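Local coordinates for aldo-keto reductase AKR2E4 (Bombyx mori, PDB 3WCZ), which reduces 3-dehydroecdysone with high activity, using NADPH and not NADH as cosubstrate, and may help to regulate molting in the silkworm, at residues A[237-243]-A[271-277]; A[203-209]-A[254-259]; A[21-25]-A[37-41]. Numbering follows the deposited sequence.

Contact 1 (A[237-243]-A[271-277]); sequences YRKSVGQ and DLFDFQL
A capping box opens helix 241-251 on the outer side of the aldo-keto reductase fold, where the turn before it packs on the 271-277 loop. R238, at positive phi, breaks the preceding helix; S240, the N-cap, accepts through OG from Q243 N (3.1 Å) while S240 N donates to Q243 OE1 (2.8 Å). The backbones approach at Y237-F275 (CA-CA 7.0 Å) and Q243-L272 (6.5 Å). K239, chi1 and chi2 both m, passes over a face of the F275 ring (CG 3.9 Å from the centroid). Its NZ donates to D271 O (2.9 Å) and D274 OD1 (2.8 Å, also a salt bridge), with a longer salt bridge to D271 OD1 (3.6 Å). Waters join K239 NZ and Q243 NE2 to D271 OD2. The Y237 ring lies oblique to F275 and meets L277 CD2 through CE2 (3.6 Å); Y237 OH hydrogen-bonds E281. K239 thus lays an apolar stem on an aromatic face and shares its charged end among two aspartate carboxylates and the D271 carbonyl, in a salt-bridge network.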
loop_
_atom_site.group_PDB
_atom_site.type_symbol
_atom_site.label_atom_id
_atom_site.label_comp_id
_atom_site.label_asym_id
_atom_site.label_seq_id
_atom_site.Cartn_x
_atom_site.Cartn_y
_atom_site.Cartn_z
ATOM N N TYR A 237 -16.605 8.237 18.909
ATOM C CA TYR A 237 -16.240 6.836 18.977
ATOM C C TYR A 237 -15.147 6.530 19.992
ATOM O O TYR A 237 -14.754 5.377 20.159
ATOM C CB TYR A 237 -15.829 6.349 17.583
ATOM C CG TYR A 237 -16.982 6.366 16.623
ATOM C CD1 TYR A 237 -18.052 5.490 16.776
ATOM C CD2 TYR A 237 -17.019 7.255 15.568
ATOM C CE1 TYR A 237 -19.130 5.502 15.883
ATOM C CE2 TYR A 237 -18.096 7.275 14.673
ATOM C CZ TYR A 237 -19.134 6.381 14.839
ATOM O OH TYR A 237 -20.194 6.432 13.987
ATOM N N ARG A 238 -14.645 7.567 20.672
ATOM C CA ARG A 238 -13.541 7.408 21.630
ATOM C C ARG A 238 -12.299 6.843 20.951
ATOM O O ARG A 238 -11.647 5.923 21.443
ATOM C CB ARG A 238 -13.954 6.548 22.820
ATOM C CG ARG A 238 -15.105 7.142 23.586
ATOM C CD ARG A 238 -15.575 6.231 24.710
ATOM N NE ARG A 238 -16.156 4.999 24.186
ATOM C CZ ARG A 238 -16.258 3.871 24.883
ATOM N NH1 ARG A 238 -15.814 3.821 26.136
ATOM N NH2 ARG A 238 -16.803 2.798 24.325
ATOM N N LYS A 239 -11.982 7.430 19.806
ATOM C CA LYS A 239 -10.872 7.009 18.977
ATOM C C LYS A 239 -10.070 8.244 18.641
ATOM O O LYS A 239 -10.489 9.383 18.936
ATOM C CB LYS A 239 -11.401 6.317 17.715
ATOM C CG LYS A 239 -12.075 5.002 17.983
ATOM C CD LYS A 239 -11.030 3.924 18.178
ATOM C CE LYS A 239 -11.645 2.640 18.606
ATOM N NZ LYS A 239 -10.581 1.617 18.707
ATOM N N SER A 240 -8.872 8.063 18.101
ATOM C CA SER A 240 -8.086 9.190 17.671
ATOM C C SER A 240 -8.494 9.616 16.265
ATOM O O SER A 240 -9.135 8.851 15.557
ATOM C CB SER A 240 -6.609 8.853 17.679
ATOM O OG SER A 240 -6.342 7.921 16.634
ATOM N N VAL A 241 -8.104 10.804 15.834
ATOM C CA VAL A 241 -8.380 11.262 14.478
ATOM C C VAL A 241 -7.711 10.317 13.480
ATOM O O VAL A 241 -8.292 10.002 12.444
ATOM C CB VAL A 241 -7.931 12.741 14.245
ATOM C CG1 VAL A 241 -7.889 13.095 12.748
ATOM C CG2 VAL A 241 -8.864 13.682 14.987
ATOM N N GLY A 242 -6.513 9.835 13.790
ATOM C CA GLY A 242 -5.853 8.889 12.905
ATOM C C GLY A 242 -6.705 7.643 12.730
ATOM O O GLY A 242 -6.817 7.087 11.628
ATOM N N GLN A 243 -7.280 7.130 13.817
ATOM C CA GLN A 243 -8.111 5.944 13.731
ATOM C C GLN A 243 -9.379 6.197 12.915
ATOM O O GLN A 243 -9.849 5.304 12.207
ATOM C CB GLN A 243 -8.420 5.393 15.122
ATOM C CG GLN A 243 -7.192 4.856 15.810
ATOM C CD GLN A 243 -7.379 4.594 17.297
ATOM O OE1 GLN A 243 -8.009 5.388 18.017
ATOM N NE2 GLN A 243 -6.866 3.479 17.765
ATOM N N ASP A 271 -6.089 -0.702 15.596
ATOM C CA ASP A 271 -7.217 -0.847 16.525
ATOM C C ASP A 271 -8.486 -0.212 15.933
ATOM O O ASP A 271 -8.975 0.797 16.435
ATOM C CB ASP A 271 -6.850 -0.250 17.892
ATOM C CG ASP A 271 -7.840 -0.600 18.988
ATOM O OD1 ASP A 271 -8.732 -1.444 18.770
ATOM O OD2 ASP A 271 -7.701 -0.004 20.081
ATOM N N LEU A 272 -9.010 -0.827 14.880
ATOM C CA LEU A 272 -10.061 -0.243 14.047
ATOM C C LEU A 272 -11.322 -1.072 13.984
ATOM O O LEU A 272 -12.200 -0.763 13.193
ATOM C CB LEU A 272 -9.511 -0.073 12.600
ATOM C CG LEU A 272 -8.159 0.601 12.419
ATOM C CD1 LEU A 272 -7.795 0.584 10.940
ATOM C CD2 LEU A 272 -8.150 2.011 12.936
ATOM N N PHE A 273 -11.407 -2.131 14.793
ATOM C CA PHE A 273 -12.429 -3.159 14.575
ATOM C C PHE A 273 -13.432 -3.285 15.707
ATOM O O PHE A 273 -14.196 -4.245 15.746
ATOM C CB PHE A 273 -11.744 -4.476 14.178
ATOM C CG PHE A 273 -10.855 -4.277 12.997
ATOM C CD1 PHE A 273 -11.411 -4.099 11.740
ATOM C CD2 PHE A 273 -9.480 -4.125 13.145
ATOM C CE1 PHE A 273 -10.625 -3.811 10.671
ATOM C CE2 PHE A 273 -8.679 -3.836 12.044
ATOM C CZ PHE A 273 -9.263 -3.685 10.819
ATOM N N ASP A 274 -13.477 -2.263 16.548
ATOM C CA ASP A 274 -14.471 -2.185 17.602
ATOM C C ASP A 274 -15.431 -1.003 17.378
ATOM O O ASP A 274 -16.206 -0.651 18.273
ATOM C CB ASP A 274 -13.772 -2.122 18.973
ATOM C CG ASP A 274 -12.912 -0.894 19.160
ATOM O OD1 ASP A 274 -12.575 -0.227 18.162
ATOM O OD2 ASP A 274 -12.517 -0.598 20.327
ATOM N N PHE A 275 -15.424 -0.430 16.180
ATOM C CA PHE A 275 -16.350 0.631 15.800
ATOM C C PHE A 275 -16.425 0.694 14.305
ATOM O O PHE A 275 -15.610 0.078 13.615
ATOM C CB PHE A 275 -15.933 2.006 16.372
ATOM C CG PHE A 275 -14.844 2.715 15.605
ATOM C CD1 PHE A 275 -13.531 2.234 15.593
ATOM C CD2 PHE A 275 -15.121 3.885 14.921
ATOM C CE1 PHE A 275 -12.532 2.925 14.906
ATOM C CE2 PHE A 275 -14.134 4.573 14.285
ATOM C CZ PHE A 275 -12.842 4.092 14.272
ATOM N N GLN A 276 -17.360 1.464 13.793
ATOM C CA GLN A 276 -17.450 1.730 12.378
ATOM C C GLN A 276 -18.123 3.055 12.151
ATOM O O GLN A 276 -18.849 3.567 13.020
ATOM C CB GLN A 276 -18.260 0.653 11.643
ATOM C CG GLN A 276 -19.762 0.727 11.951
ATOM C CD GLN A 276 -20.461 -0.580 11.703
ATOM O OE1 GLN A 276 -20.543 -1.420 12.605
ATOM N NE2 GLN A 276 -20.929 -0.782 10.482
ATOM N N LEU A 277 -17.845 3.675 11.022
ATOM C CA LEU A 277 -18.500 4.925 10.650
ATOM C C LEU A 277 -19.850 4.683 9.994
ATOM O O LEU A 277 -20.088 3.639 9.368
ATOM C CB LEU A 277 -17.614 5.716 9.710
ATOM C CG LEU A 277 -16.220 6.071 10.221
ATOM C CD1 LEU A 277 -15.505 7.003 9.277
ATOM C CD2 LEU A 277 -16.256 6.717 11.581
HETATM O O HOH W 1 -9.481 2.464 21.215
HETATM O O HOH W 2 -6.175 2.427 20.401
#

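Contact 2 (A[203-209]-A[254-259]); sequences VMAYSPF and LIPIPK. With NAP (NADP nicotinamide-adenine-dinucleotide phosphate), chain B.
The Y206 ring lies face-on against the nicotinamide of NADP, with CD1 3.2 Å from NAP C5N, the stacking typical of aldo-keto reductases; chi1 p (75°) carries the ring away from 254-259. Residues 203-206 run in a parallel strand beside 255-256, M204 paired with I255 (CA-CA 4.4 Å) and A205 with P256 (4.6 Å). Three backbone hydrogen bonds hold the register: I255 N to V203 O (3.0 Å), A205 N to I255 O (2.8 Å) and I257 N to A205 O (3.0 Å). M204 and I255 point to one face of the sheet, where M204 CE also meets I257 CD1 (3.7 Å); A205 and P256 point to the other. S207, at positive phi (42°), turns the chain out of the strand, and its OG donates to NAP O2N (2.9 Å). K259 N hydrogen-bonds NAP O1A (2.8 Å) and its NZ hydrogen-bonds NAP O3X (2.8 Å) on the 2'-phosphate, a contact that NADH could not offer. F209 covers the adenine with a ring face, while its CE2 touches P258 CB (4.0 Å). Strand 202-206 also pairs with 178-182 through M204 and Y206, P256 shares a backbone hydrogen bond with A20, and P208 and P256 lean on helix 241-251, so these strands help close the TIM barrel, with NADP bound at the C-terminal ends of its strands.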
loop_
_atom_site.group_PDB
_atom_site.type_symbol
_atom_site.label_atom_id
_atom_site.label_comp_id
_atom_site.label_asym_id
_atom_site.label_seq_id
_atom_site.Cartn_x
_atom_site.Cartn_y
_atom_site.Cartn_z
ATOM N N VAL A 203 -8.620 -2.895 -3.333
ATOM C CA VAL A 203 -7.809 -1.691 -3.324
ATOM C C VAL A 203 -7.048 -1.553 -2.019
ATOM O O VAL A 203 -7.648 -1.584 -0.944
ATOM C CB VAL A 203 -8.672 -0.465 -3.588
ATOM C CG1 VAL A 203 -7.848 0.806 -3.415
ATOM C CG2 VAL A 203 -9.289 -0.591 -4.983
ATOM N N MET A 204 -5.732 -1.372 -2.132
ATOM C CA MET A 204 -4.903 -0.939 -1.013
ATOM C C MET A 204 -4.781 0.574 -1.116
ATOM O O MET A 204 -4.548 1.098 -2.204
ATOM C CB MET A 204 -3.516 -1.597 -1.034
ATOM C CG MET A 204 -3.526 -3.077 -0.712
ATOM S SD MET A 204 -1.889 -3.865 -0.835
ATOM C CE MET A 204 -1.101 -3.228 0.658
ATOM N N ALA A 205 -5.005 1.265 0.010
ATOM C CA ALA A 205 -4.984 2.721 0.091
ATOM C C ALA A 205 -3.694 3.219 0.712
ATOM O O ALA A 205 -3.458 3.083 1.938
ATOM C CB ALA A 205 -6.187 3.202 0.935
ATOM N N TYR A 206 -2.832 3.781 -0.132
ATOM C CA TYR A 206 -1.600 4.383 0.342
ATOM C C TYR A 206 -1.781 5.855 0.728
ATOM O O TYR A 206 -2.776 6.474 0.393
ATOM C CB TYR A 206 -0.460 4.137 -0.640
ATOM C CG TYR A 206 -0.370 4.902 -1.927
ATOM C CD1 TYR A 206 -0.114 6.268 -1.963
ATOM C CD2 TYR A 206 -0.404 4.219 -3.132
ATOM C CE1 TYR A 206 0.084 6.934 -3.168
ATOM C CE2 TYR A 206 -0.224 4.877 -4.333
ATOM C CZ TYR A 206 0.050 6.222 -4.339
ATOM O OH TYR A 206 0.270 6.906 -5.498
ATOM N N SER A 207 -0.784 6.360 1.458
ATOM C CA SER A 207 -0.814 7.687 2.086
ATOM C C SER A 207 -2.179 7.954 2.705
ATOM O O SER A 207 -2.807 8.965 2.434
ATOM C CB SER A 207 -0.421 8.778 1.082
ATOM O OG SER A 207 0.887 8.593 0.545
ATOM N N PRO A 208 -2.635 7.029 3.551
ATOM C CA PRO A 208 -3.997 7.103 4.086
ATOM C C PRO A 208 -4.264 8.327 4.974
ATOM O O PRO A 208 -5.434 8.693 5.134
ATOM C CB PRO A 208 -4.119 5.828 4.911
ATOM C CG PRO A 208 -2.731 5.526 5.342
ATOM C CD PRO A 208 -1.895 5.891 4.119
ATOM N N PHE A 209 -3.226 8.951 5.542
ATOM C CA PHE A 209 -3.452 10.119 6.380
ATOM C C PHE A 209 -3.522 11.411 5.575
ATOM O O PHE A 209 -3.822 12.483 6.148
ATOM C CB PHE A 209 -2.402 10.204 7.483
ATOM C CG PHE A 209 -2.461 9.049 8.454
ATOM C CD1 PHE A 209 -3.610 8.802 9.196
ATOM C CD2 PHE A 209 -1.392 8.206 8.611
ATOM C CE1 PHE A 209 -3.636 7.742 10.093
ATOM C CE2 PHE A 209 -1.401 7.191 9.507
ATOM C CZ PHE A 209 -2.519 6.944 10.244
ATOM N N LEU A 254 -11.490 -0.813 1.750
ATOM C CA LEU A 254 -10.091 -0.663 1.349
ATOM C C LEU A 254 -9.165 -1.225 2.416
ATOM O O LEU A 254 -9.563 -1.435 3.574
ATOM C CB LEU A 254 -9.782 0.818 1.123
ATOM C CG LEU A 254 -10.828 1.580 0.310
ATOM C CD1 LEU A 254 -10.441 3.042 0.165
ATOM C CD2 LEU A 254 -11.041 0.941 -1.038
ATOM N N ILE A 255 -7.922 -1.475 2.001
ATOM C CA ILE A 255 -6.851 -1.966 2.847
ATOM C C ILE A 255 -5.885 -0.805 3.066
ATOM O O ILE A 255 -5.048 -0.534 2.208
ATOM C CB ILE A 255 -6.134 -3.144 2.166
ATOM C CG1 ILE A 255 -7.118 -4.304 1.957
ATOM C CG2 ILE A 255 -4.908 -3.560 2.954
ATOM C CD1 ILE A 255 -6.634 -5.324 0.887
ATOM N N PRO A 256 -6.022 -0.065 4.182
ATOM C CA PRO A 256 -5.115 1.061 4.397
ATOM C C PRO A 256 -3.707 0.610 4.771
ATOM O O PRO A 256 -3.514 -0.480 5.333
ATOM C CB PRO A 256 -5.770 1.806 5.565
ATOM C CG PRO A 256 -6.490 0.734 6.309
ATOM C CD PRO A 256 -7.024 -0.186 5.266
ATOM N N ILE A 257 -2.745 1.449 4.400
ATOM C CA ILE A 257 -1.337 1.185 4.641
ATOM C C ILE A 257 -0.718 2.272 5.531
ATOM O O ILE A 257 0.143 3.045 5.089
ATOM C CB ILE A 257 -0.531 1.121 3.320
ATOM C CG1 ILE A 257 -1.269 0.337 2.234
ATOM C CG2 ILE A 257 0.843 0.503 3.570
ATOM C CD1 ILE A 257 -0.587 0.468 0.882
ATOM N N PRO A 258 -1.141 2.357 6.794
ATOM C CA PRO A 258 -0.571 3.404 7.651
ATOM C C PRO A 258 0.916 3.171 7.916
ATOM O O PRO A 258 1.317 2.100 8.392
ATOM C CB PRO A 258 -1.388 3.274 8.945
ATOM C CG PRO A 258 -1.823 1.871 8.971
ATOM C CD PRO A 258 -2.115 1.537 7.527
ATOM N N LYS A 259 1.736 4.186 7.640
ATOM C CA LYS A 259 3.150 4.168 8.008
ATOM C C LYS A 259 3.312 4.792 9.405
ATOM O O LYS A 259 2.798 5.875 9.704
ATOM C CB LYS A 259 4.008 4.951 7.013
ATOM C CG LYS A 259 5.469 5.127 7.440
ATOM C CD LYS A 259 5.700 6.383 8.272
ATOM C CE LYS A 259 7.154 6.553 8.643
ATOM N NZ LYS A 259 7.347 7.804 9.485
HETATM P PA NAP B . 1.031 7.886 5.818
HETATM O O1A NAP B . 0.851 6.558 6.427
HETATM O O2A NAP B . 0.052 8.501 4.943
HETATM O O5B NAP B . 1.492 8.972 6.839
HETATM C C5B NAP B . 2.545 8.736 7.725
HETATM C C4B NAP B . 2.787 9.864 8.716
HETATM O O4B NAP B . 1.711 9.901 9.672
HETATM C C3B NAP B . 4.052 9.809 9.483
HETATM O O3B NAP B . 4.514 11.131 9.615
HETATM C C2B NAP B . 3.641 9.238 10.754
HETATM O O2B NAP B . 4.491 9.555 11.838
HETATM C C1B NAP B . 2.262 9.805 10.963
HETATM N N9A NAP B . 1.335 9.006 11.737
HETATM C C8A NAP B . 1.189 7.667 11.651
HETATM N N7A NAP B . 0.185 7.245 12.392
HETATM C C5A NAP B . -0.358 8.343 13.006
HETATM C C6A NAP B . -1.424 8.521 13.894
HETATM N N6A NAP B . -2.204 7.480 14.405
HETATM N N1A NAP B . -1.671 9.782 14.291
HETATM C C2A NAP B . -0.947 10.805 13.838
HETATM N N3A NAP B . 0.075 10.674 12.976
HETATM C C4A NAP B . 0.359 9.434 12.550
HETATM O O3 NAP B . 2.431 7.796 5.006
HETATM P PN NAP B . 2.970 7.370 3.569
HETATM O O1N NAP B . 4.325 6.820 3.822
HETATM O O2N NAP B . 2.815 8.536 2.658
HETATM O O5D NAP B . 2.001 6.234 3.023
HETATM C C5D NAP B . 1.868 5.025 3.692
HETATM C C4D NAP B . 2.501 3.811 2.998
HETATM O O4D NAP B . 1.878 3.545 1.755
HETATM C C3D NAP B . 3.942 3.974 2.636
HETATM O O3D NAP B . 4.798 3.941 3.760
HETATM C C2D NAP B . 4.124 2.905 1.678
HETATM O O2D NAP B . 4.174 1.662 2.319
HETATM C C1D NAP B . 2.866 3.042 0.849
HETATM N N1N NAP B . 2.896 3.910 -0.335
HETATM C C2N NAP B . 2.889 3.370 -1.567
HETATM C C3N NAP B . 2.899 4.182 -2.673
HETATM C C7N NAP B . 2.840 3.510 -3.993
HETATM O O7N NAP B . 2.385 2.351 -4.140
HETATM N N7N NAP B . 3.168 4.267 -5.061
HETATM C C4N NAP B . 2.993 5.581 -2.551
HETATM C C5N NAP B . 2.983 6.139 -1.266
HETATM C C6N NAP B . 2.932 5.261 -0.190
HETATM P P2B NAP B . 5.155 8.434 12.770
HETATM O O1X NAP B . 6.042 9.254 13.728
HETATM O O2X NAP B . 4.080 7.765 13.509
HETATM O O3X NAP B . 5.951 7.519 11.873
#

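Contact 3 (A[21-25]-A[37-41]); sequences LGTGR and VRQAV. With NAP (NADP nicotinamide-adenine-dinucleotide phosphate), chain B.
L21, in the first strand of the barrel, points toward helix 35-46 with chi1 t and chi2 p, bringing CD2 to 3.7 Å from A40 O and 3.9 Å from V41 CG2. G22 makes no contact with 37-41; its CA lies 3.3 Å from NAP O2D, and a CB here would clash with NAP O3D. T23 turns back toward the helix: CB meets V37 CG1 at 4.0 Å and CG2 meets V41 CG2 at 4.1 Å, OG1 hydrogen-bonds D53 O, and T23 N donates weakly to NAP O2D (3.3 Å). At G24 the backbone N gives NAP O3D a 2.8 Å hydrogen bond. R25, with chi1 to chi3 all m, lays a face of its guanidinium over V37 CG2 (NH1 at 3.6 Å) and forms a salt bridge with E36. The nearest CA pairs are L21-V41 (7.4 Å) and T23-V37 (6.5 Å), one helical turn apart, where V41 N hydrogen-bonds V37 O (2.9 Å). The contact joins the strand and helix of the first beta-alpha-beta unit, leading on to strand 51-53. Mainly apolar side chains of the strand and the following loop pack on the helix, with the R25 guanidinium at one end, while backbone amides of that loop serve the nicotinamide ribose.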
loop_
_atom_site.group_PDB
_atom_site.type_symbol
_atom_site.label_atom_id
_atom_site.label_comp_id
_atom_site.label_asym_id
_atom_site.label_seq_id
_atom_site.Cartn_x
_atom_site.Cartn_y
_atom_site.Cartn_z
ATOM N N LEU A 21 1.305 -2.409 7.501
ATOM C CA LEU A 21 2.301 -1.421 7.910
ATOM C C LEU A 21 3.016 -0.839 6.703
ATOM O O LEU A 21 3.592 -1.584 5.911
ATOM C CB LEU A 21 3.330 -2.034 8.847
ATOM C CG LEU A 21 4.421 -1.049 9.307
ATOM C CD1 LEU A 21 3.867 -0.021 10.308
ATOM C CD2 LEU A 21 5.609 -1.749 9.900
ATOM N N GLY A 22 2.988 0.475 6.554
ATOM C CA GLY A 22 3.780 1.111 5.526
ATOM C C GLY A 22 5.234 1.276 5.906
ATOM O O GLY A 22 5.551 1.619 7.050
ATOM N N THR A 23 6.117 1.016 4.948
ATOM C CA THR A 23 7.559 1.165 5.161
ATOM C C THR A 23 8.201 2.080 4.144
ATOM O O THR A 23 9.435 2.107 4.026
ATOM C CB THR A 23 8.281 -0.195 5.199
ATOM O OG1 THR A 23 8.255 -0.830 3.909
ATOM C CG2 THR A 23 7.664 -1.134 6.250
ATOM N N GLY A 24 7.411 2.866 3.435
ATOM C CA GLY A 24 7.980 3.928 2.624
ATOM C C GLY A 24 8.529 5.008 3.535
ATOM O O GLY A 24 8.082 5.183 4.694
ATOM N N ARG A 25 9.496 5.764 3.018
ATOM C CA ARG A 25 10.245 6.711 3.825
ATOM C C ARG A 25 9.950 8.164 3.479
ATOM O O ARG A 25 10.681 9.059 3.930
ATOM C CB ARG A 25 11.739 6.480 3.626
ATOM C CG ARG A 25 12.172 5.046 3.829
ATOM C CD ARG A 25 11.953 4.659 5.245
ATOM N NE ARG A 25 12.913 5.304 6.142
ATOM C CZ ARG A 25 12.650 5.669 7.398
ATOM N NH1 ARG A 25 11.418 5.488 7.940
ATOM N NH2 ARG A 25 13.627 6.244 8.108
ATOM N N VAL A 37 12.931 1.313 10.625
ATOM C CA VAL A 37 12.010 0.480 9.866
ATOM C C VAL A 37 12.054 -0.949 10.388
ATOM O O VAL A 37 11.020 -1.590 10.506
ATOM C CB VAL A 37 12.350 0.535 8.358
ATOM C CG1 VAL A 37 11.523 -0.474 7.583
ATOM C CG2 VAL A 37 12.136 1.954 7.806
ATOM N N ARG A 38 13.235 -1.480 10.691
ATOM C CA ARG A 38 13.352 -2.796 11.288
ATOM C C ARG A 38 12.575 -2.828 12.592
ATOM O O ARG A 38 11.751 -3.722 12.833
ATOM C CB ARG A 38 14.827 -3.154 11.545
ATOM C CG ARG A 38 15.013 -4.415 12.365
ATOM C CD ARG A 38 16.439 -4.534 12.971
ATOM N NE ARG A 38 16.688 -3.402 13.860
ATOM C CZ ARG A 38 16.124 -3.265 15.046
ATOM N NH1 ARG A 38 15.362 -4.218 15.553
ATOM N NH2 ARG A 38 16.334 -2.162 15.739
ATOM N N GLN A 39 12.784 -1.817 13.432
ATOM C CA GLN A 39 12.091 -1.762 14.711
ATOM C C GLN A 39 10.580 -1.635 14.530
ATOM O O GLN A 39 9.813 -2.263 15.263
ATOM C CB GLN A 39 12.641 -0.587 15.530
ATOM C CG GLN A 39 12.102 -0.527 16.963
ATOM C CD GLN A 39 12.498 -1.756 17.763
ATOM O OE1 GLN A 39 13.688 -2.045 17.913
ATOM N NE2 GLN A 39 11.516 -2.516 18.236
ATOM N N ALA A 40 10.151 -0.824 13.560
ATOM C CA ALA A 40 8.720 -0.636 13.310
ATOM C C ALA A 40 8.059 -1.941 12.872
ATOM O O ALA A 40 6.961 -2.261 13.302
ATOM C CB ALA A 40 8.517 0.410 12.252
ATOM N N VAL A 41 8.719 -2.674 11.979
ATOM C CA VAL A 41 8.198 -3.972 11.540
ATOM C C VAL A 41 8.038 -4.919 12.718
ATOM O O VAL A 41 6.997 -5.585 12.872
ATOM C CB VAL A 41 9.089 -4.576 10.440
ATOM C CG1 VAL A 41 8.776 -6.057 10.201
ATOM C CG2 VAL A 41 8.892 -3.786 9.163
HETATM P PA NAP B . 1.031 7.886 5.818
HETATM O O1A NAP B . 0.851 6.558 6.427
HETATM O O2A NAP B . 0.052 8.501 4.943
HETATM O O5B NAP B . 1.492 8.972 6.839
HETATM C C5B NAP B . 2.545 8.736 7.725
HETATM C C4B NAP B . 2.787 9.864 8.716
HETATM O O4B NAP B . 1.711 9.901 9.672
HETATM C C3B NAP B . 4.052 9.809 9.483
HETATM O O3B NAP B . 4.514 11.131 9.615
HETATM C C2B NAP B . 3.641 9.238 10.754
HETATM O O2B NAP B . 4.491 9.555 11.838
HETATM C C1B NAP B . 2.262 9.805 10.963
HETATM N N9A NAP B . 1.335 9.006 11.737
HETATM C C8A NAP B . 1.189 7.667 11.651
HETATM N N7A NAP B . 0.185 7.245 12.392
HETATM C C5A NAP B . -0.358 8.343 13.006
HETATM C C6A NAP B . -1.424 8.521 13.894
HETATM N N6A NAP B . -2.204 7.480 14.405
HETATM N N1A NAP B . -1.671 9.782 14.291
HETATM C C2A NAP B . -0.947 10.805 13.838
HETATM N N3A NAP B . 0.075 10.674 12.976
HETATM C C4A NAP B . 0.359 9.434 12.550
HETATM O O3 NAP B . 2.431 7.796 5.006
HETATM P PN NAP B . 2.970 7.370 3.569
HETATM O O1N NAP B . 4.325 6.820 3.822
HETATM O O2N NAP B . 2.815 8.536 2.658
HETATM O O5D NAP B . 2.001 6.234 3.023
HETATM C C5D NAP B . 1.868 5.025 3.692
HETATM C C4D NAP B . 2.501 3.811 2.998
HETATM O O4D NAP B . 1.878 3.545 1.755
HETATM C C3D NAP B . 3.942 3.974 2.636
HETATM O O3D NAP B . 4.798 3.941 3.760
HETATM C C2D NAP B . 4.124 2.905 1.678
HETATM O O2D NAP B . 4.174 1.662 2.319
HETATM C C1D NAP B . 2.866 3.042 0.849
HETATM N N1N NAP B . 2.896 3.910 -0.335
HETATM C C2N NAP B . 2.889 3.370 -1.567
HETATM C C3N NAP B . 2.899 4.182 -2.673
HETATM C C7N NAP B . 2.840 3.510 -3.993
HETATM O O7N NAP B . 2.385 2.351 -4.140
HETATM N N7N NAP B . 3.168 4.267 -5.061
HETATM C C4N NAP B . 2.993 5.581 -2.551
HETATM C C5N NAP B . 2.983 6.139 -1.266
HETATM C C6N NAP B . 2.932 5.261 -0.190
HETATM P P2B NAP B . 5.155 8.434 12.770
HETATM O O1X NAP B . 6.042 9.254 13.728
HETATM O O2X NAP B . 4.080 7.765 13.509
HETATM O O3X NAP B . 5.951 7.519 11.873
#

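From the N terminus, contact 3 closes first, returning helix 35-46 onto strand 21-22 after a loop of a dozen residues. Much later the chain enters contact 2 at 203-209, and before that contact closes at 254-259 it has already opened contact 1 at 237-243; contact 1 closes at 271-277, so the two cross. Helix 241-251 leads from one to the other, and they touch where G242 O lies 3.6 Å from F209 CE1. Contacts 2 and 3 bring the last and first barrel strands together: P258 O is 3.0 Å from G22 N, a probable hydrogen bond, and both contacts line NADP. Contacts 1 and 3 stay about 10 Å apart at their nearest atoms.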